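Local coordinates for protein isoform 2 of Dual oxidase maturation factor 1 (PDB 7D3F) that probably supports the maturation of dual oxidase 1 and its transport from the endoplasmic reticulum to the plasma membrane, and forms a complex with that enzyme, at residues S60-G64 with W191-N195; V70-W76 with Q102-G106; V186-W191 with A212-Q217; Y208-A212 with C261-L266. All blocks are in the same frame, centred on the assembly; numbering follows the deposited sequence.

Contact 1: S60-G64 with W191-N195; sequences SLFIG and WLLAN
A buried contact between two antiparallel helices, spaced by a tryptophan side chain, joins 60-64, in helix 50-72, to 191-195, in helix 169-199, within the predicted membrane-spanning bundle. Both segments are regular helix; their axes run at 165° (signed crossing angle -165°) and come no closer than 11.0 Å, wide enough for an indole to lie between them. Ser60 stands opposite Asn195 (CA-CA 7.5 Å) and Gly64 opposite Trp191 (CA-CA 6.8 Å). Trp191, chi1 t and chi2 81°, lays a ring face against Gly64, whose CA sits 3.7 Å from the centroid of the six-membered ring in a CH-pi contact; a CB there would clash with the ring. Ile63 CG2 meets Trp191 CD1 at 3.6 Å. A polar cluster inside this transmembrane interface complements the ring: Trp191 NE1 makes weak hydrogen bonds to Ser60 O (3.1 Å) and Ser60 OG (3.3 Å), and Ser60 OG, chi1 t, donates a very short one to Asn195 OD1 (2.5 Å). Asn195 ND2 hydrogen-bonds back to Trp191 O at 3.1 Å, one helical turn earlier.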
loop_
_atom_site.group_PDB
_atom_site.type_symbol
_atom_site.label_atom_id
_atom_site.label_comp_id
_atom_site.label_asym_id
_atom_site.label_seq_id
_atom_site.Cartn_x
_atom_site.Cartn_y
_atom_site.Cartn_z
ATOM N N SER B 60 22.456 -12.530 -16.271
ATOM C CA SER B 60 21.106 -12.057 -16.005
ATOM C C SER B 60 21.051 -11.387 -14.647
ATOM O O SER B 60 20.704 -10.201 -14.537
ATOM C CB SER B 60 20.115 -13.220 -16.076
ATOM O OG SER B 60 18.795 -12.786 -15.802
ATOM N N LEU B 61 21.512 -12.100 -13.616
ATOM C CA LEU B 61 21.436 -11.549 -12.272
ATOM C C LEU B 61 22.158 -10.216 -12.219
ATOM O O LEU B 61 21.574 -9.197 -11.825
ATOM C CB LEU B 61 22.017 -12.534 -11.257
ATOM C CG LEU B 61 21.145 -13.752 -10.949
ATOM C CD1 LEU B 61 21.764 -14.604 -9.851
ATOM C CD2 LEU B 61 19.743 -13.311 -10.563
ATOM N N PHE B 62 23.393 -10.188 -12.736
ATOM C CA PHE B 62 24.171 -8.958 -12.704
ATOM C C PHE B 62 23.366 -7.827 -13.312
ATOM O O PHE B 62 23.115 -6.807 -12.655
ATOM C CB PHE B 62 25.495 -9.149 -13.446
ATOM C CG PHE B 62 26.314 -7.894 -13.555
ATOM C CD1 PHE B 62 26.431 -7.229 -14.764
ATOM C CD2 PHE B 62 26.958 -7.372 -12.445
ATOM C CE1 PHE B 62 27.185 -6.072 -14.868
ATOM C CE2 PHE B 62 27.713 -6.214 -12.542
ATOM C CZ PHE B 62 27.826 -5.563 -13.755
ATOM N N ILE B 63 22.843 -8.054 -14.523
ATOM C CA ILE B 63 22.082 -7.017 -15.214
ATOM C C ILE B 63 20.990 -6.495 -14.294
ATOM O O ILE B 63 20.963 -5.308 -13.942
ATOM C CB ILE B 63 21.502 -7.553 -16.532
ATOM C CG1 ILE B 63 22.627 -7.890 -17.514
ATOM C CG2 ILE B 63 20.536 -6.541 -17.136
ATOM C CD1 ILE B 63 22.142 -8.541 -18.792
ATOM N N GLY B 64 20.148 -7.411 -13.801
ATOM C CA GLY B 64 19.067 -7.000 -12.923
ATOM C C GLY B 64 19.585 -6.186 -11.763
ATOM O O GLY B 64 19.206 -5.021 -11.586
ATOM N N TRP B 191 13.758 -6.433 -18.565
ATOM C CA TRP B 191 14.658 -7.498 -18.132
ATOM C C TRP B 191 13.881 -8.671 -17.547
ATOM O O TRP B 191 14.192 -9.835 -17.828
ATOM C CB TRP B 191 15.659 -6.952 -17.111
ATOM C CG TRP B 191 16.469 -8.008 -16.419
ATOM C CD1 TRP B 191 17.575 -8.643 -16.904
ATOM C CD2 TRP B 191 16.242 -8.544 -15.107
ATOM N NE1 TRP B 191 18.048 -9.544 -15.981
ATOM C CE2 TRP B 191 17.248 -9.502 -14.869
ATOM C CE3 TRP B 191 15.287 -8.309 -14.115
ATOM C CZ2 TRP B 191 17.325 -10.224 -13.680
ATOM C CZ3 TRP B 191 15.366 -9.026 -12.934
ATOM C CH2 TRP B 191 16.376 -9.973 -12.726
ATOM N N LEU B 192 12.867 -8.380 -16.729
ATOM C CA LEU B 192 12.016 -9.440 -16.193
ATOM C C LEU B 192 11.330 -10.207 -17.317
ATOM O O LEU B 192 11.299 -11.445 -17.317
ATOM C CB LEU B 192 10.975 -8.849 -15.240
ATOM C CG LEU B 192 11.424 -8.406 -13.849
ATOM C CD1 LEU B 192 10.288 -7.688 -13.140
ATOM C CD2 LEU B 192 11.887 -9.602 -13.036
ATOM N N LEU B 193 10.782 -9.481 -18.294
ATOM C CA LEU B 193 10.099 -10.133 -19.407
ATOM C C LEU B 193 11.067 -10.956 -20.250
ATOM O O LEU B 193 10.716 -12.045 -20.717
ATOM C CB LEU B 193 9.377 -9.093 -20.262
ATOM C CG LEU B 193 8.174 -8.433 -19.581
ATOM C CD1 LEU B 193 7.471 -7.473 -20.527
ATOM C CD2 LEU B 193 7.206 -9.488 -19.064
ATOM N N ALA B 194 12.285 -10.451 -20.463
ATOM C CA ALA B 194 13.286 -11.205 -21.211
ATOM C C ALA B 194 13.665 -12.486 -20.482
ATOM O O ALA B 194 13.797 -13.546 -21.104
ATOM C CB ALA B 194 14.522 -10.341 -21.454
ATOM N N ASN B 195 13.847 -12.408 -19.162
ATOM C CA ASN B 195 14.149 -13.610 -18.392
ATOM C C ASN B 195 13.007 -14.614 -18.470
ATOM O O ASN B 195 13.241 -15.824 -18.570
ATOM C CB ASN B 195 14.443 -13.244 -16.937
ATOM C CG ASN B 195 15.917 -13.004 -16.684
ATOM O OD1 ASN B 195 16.623 -13.879 -16.182
ATOM N ND2 ASN B 195 16.393 -11.817 -17.040
#

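Contact 2: V70-W76 with Q102-G106; sequences VNFSSEW and QVGLG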
loop_
_atom_site.group_PDB
_atom_site.type_symbol
_atom_site.label_atom_id
_atom_site.label_comp_id
_atom_site.label_asym_id
_atom_site.label_seq_id
_atom_site.Cartn_x
_atom_site.Cartn_y
_atom_site.Cartn_z
ATOM N N VAL B 70 21.581 0.892 -9.945
ATOM C CA VAL B 70 21.761 2.156 -10.645
ATOM C C VAL B 70 20.522 3.025 -10.487
ATOM O O VAL B 70 20.612 4.259 -10.493
ATOM C CB VAL B 70 22.122 1.883 -12.118
ATOM C CG1 VAL B 70 21.313 2.752 -13.055
ATOM C CG2 VAL B 70 23.616 2.092 -12.338
ATOM N N ASN B 71 19.355 2.405 -10.296
ATOM C CA ASN B 71 18.146 3.194 -10.092
ATOM C C ASN B 71 18.096 3.789 -8.691
ATOM O O ASN B 71 17.479 4.843 -8.490
ATOM C CB ASN B 71 16.904 2.346 -10.361
ATOM C CG ASN B 71 15.614 3.128 -10.191
ATOM O OD1 ASN B 71 15.220 3.902 -11.066
ATOM N ND2 ASN B 71 14.945 2.923 -9.064
ATOM N N PHE B 72 18.735 3.143 -7.715
ATOM C CA PHE B 72 18.654 3.591 -6.333
ATOM C C PHE B 72 19.938 4.222 -5.813
ATOM O O PHE B 72 19.927 4.786 -4.713
ATOM C CB PHE B 72 18.257 2.424 -5.417
ATOM C CG PHE B 72 16.838 1.966 -5.599
ATOM C CD1 PHE B 72 15.783 2.746 -5.155
ATOM C CD2 PHE B 72 16.558 0.754 -6.206
ATOM C CE1 PHE B 72 14.475 2.327 -5.317
ATOM C CE2 PHE B 72 15.254 0.329 -6.371
ATOM C CZ PHE B 72 14.211 1.116 -5.926
ATOM N N SER B 73 21.034 4.149 -6.562
ATOM C CA SER B 73 22.290 4.732 -6.115
ATOM C C SER B 73 22.331 6.222 -6.427
ATOM O O SER B 73 21.902 6.661 -7.498
ATOM C CB SER B 73 23.477 4.034 -6.779
ATOM O OG SER B 73 23.504 4.299 -8.171
ATOM N N SER B 74 22.846 6.998 -5.479
ATOM C CA SER B 74 23.079 8.426 -5.691
ATOM C C SER B 74 24.495 8.678 -6.198
ATOM O O SER B 74 25.249 9.467 -5.636
ATOM C CB SER B 74 22.812 9.196 -4.403
ATOM O OG SER B 74 23.728 8.824 -3.389
ATOM N N GLU B 75 24.867 7.994 -7.278
ATOM C CA GLU B 75 26.213 8.073 -7.833
ATOM C C GLU B 75 26.196 8.562 -9.277
ATOM O O GLU B 75 27.058 8.189 -10.075
ATOM C CB GLU B 75 26.911 6.716 -7.739
ATOM C CG GLU B 75 27.170 6.226 -6.321
ATOM C CD GLU B 75 28.490 6.719 -5.757
ATOM O OE1 GLU B 75 28.885 7.863 -6.063
ATOM O OE2 GLU B 75 29.139 5.954 -5.012
ATOM N N TRP B 76 25.220 9.396 -9.628
ATOM C CA TRP B 76 25.086 9.862 -11.004
ATOM C C TRP B 76 25.939 11.096 -11.283
ATOM O O TRP B 76 26.637 11.150 -12.300
ATOM C CB TRP B 76 23.615 10.142 -11.317
ATOM C CG TRP B 76 22.813 8.895 -11.520
ATOM C CD1 TRP B 76 22.206 8.143 -10.556
ATOM C CD2 TRP B 76 22.537 8.248 -12.767
ATOM N NE1 TRP B 76 21.566 7.069 -11.128
ATOM C CE2 TRP B 76 21.755 7.111 -12.484
ATOM C CE3 TRP B 76 22.875 8.520 -14.096
ATOM C CZ2 TRP B 76 21.305 6.249 -13.481
ATOM C CZ3 TRP B 76 22.427 7.664 -15.082
ATOM C CH2 TRP B 76 21.651 6.541 -14.770
ATOM N N GLN B 102 26.809 14.023 -4.162
ATOM C CA GLN B 102 26.425 12.789 -4.846
ATOM C C GLN B 102 24.971 12.948 -5.277
ATOM O O GLN B 102 24.052 12.620 -4.524
ATOM C CB GLN B 102 26.620 11.578 -3.938
ATOM C CG GLN B 102 28.066 11.156 -3.745
ATOM C CD GLN B 102 28.195 9.938 -2.851
ATOM O OE1 GLN B 102 27.596 9.876 -1.777
ATOM N NE2 GLN B 102 28.972 8.957 -3.295
ATOM N N VAL B 103 24.762 13.469 -6.479
ATOM C CA VAL B 103 23.425 13.712 -7.000
ATOM C C VAL B 103 22.933 12.445 -7.685
ATOM O O VAL B 103 23.550 11.966 -8.643
ATOM C CB VAL B 103 23.415 14.902 -7.971
ATOM C CG1 VAL B 103 21.992 15.246 -8.353
ATOM C CG2 VAL B 103 24.116 16.100 -7.350
ATOM N N GLY B 104 21.823 11.901 -7.184
ATOM C CA GLY B 104 21.185 10.748 -7.767
ATOM C C GLY B 104 19.887 11.097 -8.472
ATOM O O GLY B 104 19.585 12.258 -8.754
ATOM N N LEU B 105 19.109 10.052 -8.759
ATOM C CA LEU B 105 17.850 10.251 -9.467
ATOM C C LEU B 105 16.786 10.849 -8.557
ATOM O O LEU B 105 16.046 11.753 -8.966
ATOM C CB LEU B 105 17.368 8.932 -10.062
ATOM C CG LEU B 105 18.372 8.219 -10.967
ATOM C CD1 LEU B 105 17.737 6.993 -11.591
ATOM C CD2 LEU B 105 18.900 9.163 -12.036
ATOM N N GLY B 106 16.690 10.362 -7.324
ATOM C CA GLY B 106 15.660 10.788 -6.403
ATOM C C GLY B 106 16.066 11.832 -5.391
ATOM O O GLY B 106 15.232 12.239 -4.576
#
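Gln102, near the end of strand 94-103, begins the contact: its CB lies 3.0 Å from Ser74 O, and its NE2 gives a weak hydrogen bond to Glu75 OE1 at 3.0 Å. Val103 points its side chain away from 70-76 but offers its carbonyl, and Trp76 N reaches Val103 O at 3.2 Å in another weak hydrogen bond. Here helix 50-72 has ended and the chain is about to enter strand 77-86, the antiparallel neighbour of 94-103, so the contact lies where a predicted transmembrane helix passes into the beta-sheet of the predicted extracellular part. Gly104 packs backbone to backbone, its CA 3.6 Å from Ser74 CA, where a CB would clash. The side chain of Ser74 also touches a GlcNAc of a glycan attached to the protein. Leu105 then turns toward the helix end and sets CD2 over the face of Trp76, 3.5 Å from the centroid of the five-membered ring, a CH-pi contact. The indole is held by Trp76 NE1 bonding to Val70 O at 3.0 Å, while Leu105 CD1 approaches Asn71 O to 3.8 Å.

Contact 3: V186-W191 with A212-Q217; sequences VAFLCW and ATGIFQ
Val186 opens the contact between 186-191, in helix 169-199, and 212-217, in helix 203-229: with chi1 t, its CG1 sits over the face of the Phe216 ring, 3.4 Å from the centroid and 8° off the normal, a CH-pi contact. Phe216 adopts chi1 -85° and chi2 -71°. Ala187 marks the closest backbone approach, its CA 4.5 Å from Thr213 CA; the small side chain puts CB 3.8 Å from Phe216 CB and 3.9 Å from Gln217 CG, and Ala187 O lies 3.3 Å from Thr213 CG2. Both segments are continuous helix, antiparallel at 169° with their axes 8.2 Å apart at closest approach, and belong to a helical hairpin: two successive predicted transmembrane helices joined by a short turn. Cys190, chi1 m, points toward the partner helix, with CB 3.1 Å from Thr213 OG1 and SG 4.0 Å from Phe216 CD2; the sulfur meets the ring obliquely, 4.9 Å from its centroid. Thr213, chi1 m, spends its hydroxyl within its own helix on the carbonyl of Met209. Trp191 adds CB, 4.1 Å from Thr213 CG2, while its indole leads away to helix 50-72 and Ser60.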
loop_
_atom_site.group_PDB
_atom_site.type_symbol
_atom_site.label_atom_id
_atom_site.label_comp_id
_atom_site.label_asym_id
_atom_site.label_seq_id
_atom_site.Cartn_x
_atom_site.Cartn_y
_atom_site.Cartn_z
ATOM N N VAL B 186 11.381 0.902 -16.601
ATOM C CA VAL B 186 10.964 0.237 -17.834
ATOM C C VAL B 186 11.998 -0.802 -18.252
ATOM O O VAL B 186 11.652 -1.907 -18.686
ATOM C CB VAL B 186 10.715 1.273 -18.947
ATOM C CG1 VAL B 186 10.400 0.574 -20.258
ATOM C CG2 VAL B 186 9.578 2.203 -18.559
ATOM N N ALA B 187 13.284 -0.463 -18.125
ATOM C CA ALA B 187 14.344 -1.410 -18.459
ATOM C C ALA B 187 14.311 -2.629 -17.544
ATOM O O ALA B 187 14.546 -3.755 -17.992
ATOM C CB ALA B 187 15.706 -0.721 -18.387
ATOM N N PHE B 188 14.037 -2.422 -16.255
ATOM C CA PHE B 188 13.935 -3.543 -15.324
ATOM C C PHE B 188 12.753 -4.443 -15.669
ATOM O O PHE B 188 12.859 -5.676 -15.601
ATOM C CB PHE B 188 13.819 -3.021 -13.892
ATOM C CG PHE B 188 13.677 -4.103 -12.859
ATOM C CD1 PHE B 188 14.777 -4.836 -12.446
ATOM C CD2 PHE B 188 12.443 -4.381 -12.293
ATOM C CE1 PHE B 188 14.649 -5.831 -11.495
ATOM C CE2 PHE B 188 12.309 -5.373 -11.340
ATOM C CZ PHE B 188 13.412 -6.099 -10.941
ATOM N N LEU B 189 11.616 -3.846 -16.034
ATOM C CA LEU B 189 10.471 -4.643 -16.465
ATOM C C LEU B 189 10.797 -5.432 -17.728
ATOM O O LEU B 189 10.415 -6.603 -17.859
ATOM C CB LEU B 189 9.258 -3.740 -16.688
ATOM C CG LEU B 189 7.979 -4.415 -17.187
ATOM C CD1 LEU B 189 6.801 -4.054 -16.297
ATOM C CD2 LEU B 189 7.698 -4.030 -18.632
ATOM N N CYS B 190 11.505 -4.805 -18.670
ATOM C CA CYS B 190 11.915 -5.509 -19.881
ATOM C C CYS B 190 12.890 -6.635 -19.559
ATOM O O CYS B 190 12.867 -7.683 -20.209
ATOM C CB CYS B 190 12.530 -4.527 -20.878
ATOM S SG CYS B 190 11.366 -3.322 -21.557
ATOM N N TRP B 191 13.758 -6.433 -18.565
ATOM C CA TRP B 191 14.658 -7.498 -18.132
ATOM C C TRP B 191 13.881 -8.671 -17.547
ATOM O O TRP B 191 14.192 -9.835 -17.828
ATOM C CB TRP B 191 15.659 -6.952 -17.111
ATOM C CG TRP B 191 16.469 -8.008 -16.419
ATOM C CD1 TRP B 191 17.575 -8.643 -16.904
ATOM C CD2 TRP B 191 16.242 -8.544 -15.107
ATOM N NE1 TRP B 191 18.048 -9.544 -15.981
ATOM C CE2 TRP B 191 17.248 -9.502 -14.869
ATOM C CE3 TRP B 191 15.287 -8.309 -14.115
ATOM C CZ2 TRP B 191 17.325 -10.224 -13.680
ATOM C CZ3 TRP B 191 15.366 -9.026 -12.934
ATOM C CH2 TRP B 191 16.376 -9.973 -12.726
ATOM N N ALA B 212 15.810 -4.429 -25.966
ATOM C CA ALA B 212 14.997 -3.311 -25.496
ATOM C C ALA B 212 15.448 -2.837 -24.120
ATOM O O ALA B 212 15.428 -1.636 -23.836
ATOM C CB ALA B 212 13.521 -3.708 -25.471
ATOM N N THR B 213 15.839 -3.769 -23.247
ATOM C CA THR B 213 16.388 -3.387 -21.948
ATOM C C THR B 213 17.632 -2.525 -22.121
ATOM O O THR B 213 17.776 -1.473 -21.479
ATOM C CB THR B 213 16.718 -4.636 -21.128
ATOM O OG1 THR B 213 15.535 -5.423 -20.943
ATOM C CG2 THR B 213 17.287 -4.250 -19.770
ATOM N N GLY B 214 18.543 -2.958 -22.994
ATOM C CA GLY B 214 19.727 -2.155 -23.267
ATOM C C GLY B 214 19.389 -0.798 -23.855
ATOM O O GLY B 214 19.993 0.219 -23.496
ATOM N N ILE B 215 18.414 -0.764 -24.767
ATOM C CA ILE B 215 18.000 0.491 -25.387
ATOM C C ILE B 215 17.446 1.447 -24.340
ATOM O O ILE B 215 17.742 2.645 -24.358
ATOM C CB ILE B 215 16.977 0.222 -26.508
ATOM C CG1 ILE B 215 17.663 -0.422 -27.714
ATOM C CG2 ILE B 215 16.270 1.505 -26.917
ATOM C CD1 ILE B 215 18.772 0.420 -28.306
ATOM N N PHE B 216 16.634 0.935 -23.413
ATOM C CA PHE B 216 16.064 1.797 -22.382
ATOM C C PHE B 216 17.130 2.283 -21.408
ATOM O O PHE B 216 17.065 3.423 -20.933
ATOM C CB PHE B 216 14.936 1.074 -21.647
ATOM C CG PHE B 216 13.605 1.183 -22.334
ATOM C CD1 PHE B 216 12.923 2.388 -22.360
ATOM C CD2 PHE B 216 13.036 0.085 -22.956
ATOM C CE1 PHE B 216 11.699 2.497 -22.993
ATOM C CE2 PHE B 216 11.812 0.186 -23.591
ATOM C CZ PHE B 216 11.143 1.394 -23.610
ATOM N N GLN B 217 18.123 1.443 -21.099
ATOM C CA GLN B 217 19.231 1.918 -20.272
ATOM C C GLN B 217 19.990 3.047 -20.965
ATOM O O GLN B 217 20.311 4.071 -20.342
ATOM C CB GLN B 217 20.177 0.764 -19.936
ATOM C CG GLN B 217 19.577 -0.296 -19.029
ATOM C CD GLN B 217 20.618 -1.266 -18.504
ATOM O OE1 GLN B 217 21.611 -0.860 -17.899
ATOM N NE2 GLN B 217 20.400 -2.554 -18.739
#

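Contact 4: Y208-A212 with C261-L266; sequences YMLLA and CVLLGL
Leu211 and Leu210 carry most of the packing between 208-212, in helix 203-229, and 261-266, in helix 249-274, two predicted transmembrane helices. The segments are regular helix, crossing antiparallel at 159° (signed angle -159°), their axes only 7.4 Å apart at closest approach. Leu211 CA lies 4.4 Å from Gly265 CA, the nearest such pair, and a CB on Gly265 would clash with Leu211 CB; the glycine lets the backbones close up. Leu211, chi1 t and chi2 151°, lays its CD1 against the glycine backbone, 4.0 Å from Gly265 C, and 3.7 Å from Leu266 CD1. Leu210, chi1 t and chi2 p, points toward the partner helix: CD2 reaches Leu264 CB at 3.6 Å and CD1 reaches Cys261 SG at 4.0 Å, while Leu210 O lies 3.6 Å from Cys261 CB. Cys261 also touches Ile63 of helix 50-72. No hydrogen bond or charge pair crosses between the segments, so their contact depends on van der Waals packing and close fit, suited to a membrane interior.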
loop_
_atom_site.group_PDB
_atom_site.type_symbol
_atom_site.label_atom_id
_atom_site.label_comp_id
_atom_site.label_asym_id
_atom_site.label_seq_id
_atom_site.Cartn_x
_atom_site.Cartn_y
_atom_site.Cartn_z
ATOM N N TYR B 208 15.040 -9.923 -28.302
ATOM C CA TYR B 208 14.557 -8.573 -28.580
ATOM C C TYR B 208 14.224 -7.830 -27.292
ATOM O O TYR B 208 14.437 -6.617 -27.198
ATOM C CB TYR B 208 13.341 -8.622 -29.506
ATOM C CG TYR B 208 13.688 -8.850 -30.963
ATOM C CD1 TYR B 208 13.257 -9.988 -31.632
ATOM C CD2 TYR B 208 14.452 -7.928 -31.668
ATOM C CE1 TYR B 208 13.573 -10.202 -32.961
ATOM C CE2 TYR B 208 14.773 -8.132 -32.997
ATOM C CZ TYR B 208 14.331 -9.271 -33.639
ATOM O OH TYR B 208 14.649 -9.479 -34.960
ATOM N N MET B 209 13.704 -8.536 -26.284
ATOM C CA MET B 209 13.423 -7.897 -25.002
ATOM C C MET B 209 14.709 -7.479 -24.297
ATOM O O MET B 209 14.763 -6.413 -23.672
ATOM C CB MET B 209 12.601 -8.834 -24.119
ATOM C CG MET B 209 11.360 -8.188 -23.528
ATOM S SD MET B 209 10.216 -7.631 -24.804
ATOM C CE MET B 209 8.945 -6.855 -23.810
ATOM N N LEU B 210 15.752 -8.309 -24.374
ATOM C CA LEU B 210 17.046 -7.917 -23.816
ATOM C C LEU B 210 17.610 -6.700 -24.546
ATOM O O LEU B 210 18.166 -5.782 -23.920
ATOM C CB LEU B 210 18.018 -9.094 -23.886
ATOM C CG LEU B 210 19.356 -8.955 -23.163
ATOM C CD1 LEU B 210 19.140 -8.641 -21.692
ATOM C CD2 LEU B 210 20.173 -10.227 -23.323
ATOM N N LEU B 211 17.472 -6.677 -25.874
ATOM C CA LEU B 211 17.892 -5.511 -26.643
ATOM C C LEU B 211 17.109 -4.271 -26.226
ATOM O O LEU B 211 17.669 -3.174 -26.141
ATOM C CB LEU B 211 17.723 -5.787 -28.140
ATOM C CG LEU B 211 18.391 -4.850 -29.151
ATOM C CD1 LEU B 211 18.733 -5.617 -30.416
ATOM C CD2 LEU B 211 17.502 -3.662 -29.485
ATOM N N ALA B 212 15.810 -4.429 -25.966
ATOM C CA ALA B 212 14.997 -3.311 -25.496
ATOM C C ALA B 212 15.448 -2.837 -24.120
ATOM O O ALA B 212 15.428 -1.636 -23.836
ATOM C CB ALA B 212 13.521 -3.708 -25.471
ATOM N N CYS B 261 23.746 -5.293 -22.692
ATOM C CA CYS B 261 22.431 -5.803 -23.071
ATOM C C CYS B 261 22.174 -5.623 -24.563
ATOM O O CYS B 261 21.641 -6.524 -25.222
ATOM C CB CYS B 261 21.340 -5.115 -22.253
ATOM S SG CYS B 261 21.366 -5.492 -20.489
ATOM N N VAL B 262 22.543 -4.461 -25.112
ATOM C CA VAL B 262 22.341 -4.212 -26.537
ATOM C C VAL B 262 23.149 -5.199 -27.368
ATOM O O VAL B 262 22.645 -5.785 -28.333
ATOM C CB VAL B 262 22.700 -2.754 -26.884
ATOM C CG1 VAL B 262 22.875 -2.591 -28.386
ATOM C CG2 VAL B 262 21.626 -1.809 -26.373
ATOM N N LEU B 263 24.416 -5.404 -26.998
ATOM C CA LEU B 263 25.261 -6.336 -27.737
ATOM C C LEU B 263 24.749 -7.766 -27.614
ATOM O O LEU B 263 24.777 -8.519 -28.590
ATOM C CB LEU B 263 26.708 -6.237 -27.254
ATOM C CG LEU B 263 27.436 -4.927 -27.567
ATOM C CD1 LEU B 263 28.897 -5.009 -27.151
ATOM C CD2 LEU B 263 27.311 -4.576 -29.042
ATOM N N LEU B 264 24.278 -8.157 -26.427
ATOM C CA LEU B 264 23.753 -9.507 -26.252
ATOM C C LEU B 264 22.504 -9.731 -27.095
ATOM O O LEU B 264 22.372 -10.768 -27.755
ATOM C CB LEU B 264 23.460 -9.767 -24.775
ATOM C CG LEU B 264 24.511 -10.562 -23.994
ATOM C CD1 LEU B 264 25.902 -9.988 -24.205
ATOM C CD2 LEU B 264 24.161 -10.592 -22.514
ATOM N N GLY B 265 21.581 -8.766 -27.096
ATOM C CA GLY B 265 20.393 -8.903 -27.924
ATOM C C GLY B 265 20.716 -8.920 -29.407
ATOM O O GLY B 265 20.151 -9.712 -30.169
ATOM N N LEU B 266 21.635 -8.050 -29.834
ATOM C CA LEU B 266 22.040 -8.020 -31.234
ATOM C C LEU B 266 22.692 -9.333 -31.645
ATOM O O LEU B 266 22.407 -9.865 -32.724
ATOM C CB LEU B 266 22.991 -6.846 -31.470
ATOM C CG LEU B 266 22.864 -6.079 -32.786
ATOM C CD1 LEU B 266 21.456 -5.531 -32.948
ATOM C CD2 LEU B 266 23.886 -4.954 -32.841
#

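Overall arrangement
Contacts 1, 3 and 4 form one continuous patch of the helical bundle, with centres 9 to 11 Å apart. Trp191 takes part in contacts 1 and 3; Ala212 lies in the ranges of contacts 3 and 4 but packs only in contact 3. Helix 203-229 has 169-199 on one part of its surface and 249-274 on another. Ile63 CD1 of contact 1 touches Cys261 SG of contact 4 at 3.6 Å, and Gly214 CA of contact 3 lies 3.5 Å from Cys261 CB. Contact 2 stands apart at the predicted extracellular end: its centre is about 20 Å from that of contact 1, although both use helix 50-72, and its nearest atoms are about 6 Å from contact 3. It is the one beside the glycan, the Ser74 side chain about 3 Å from a GlcNAc.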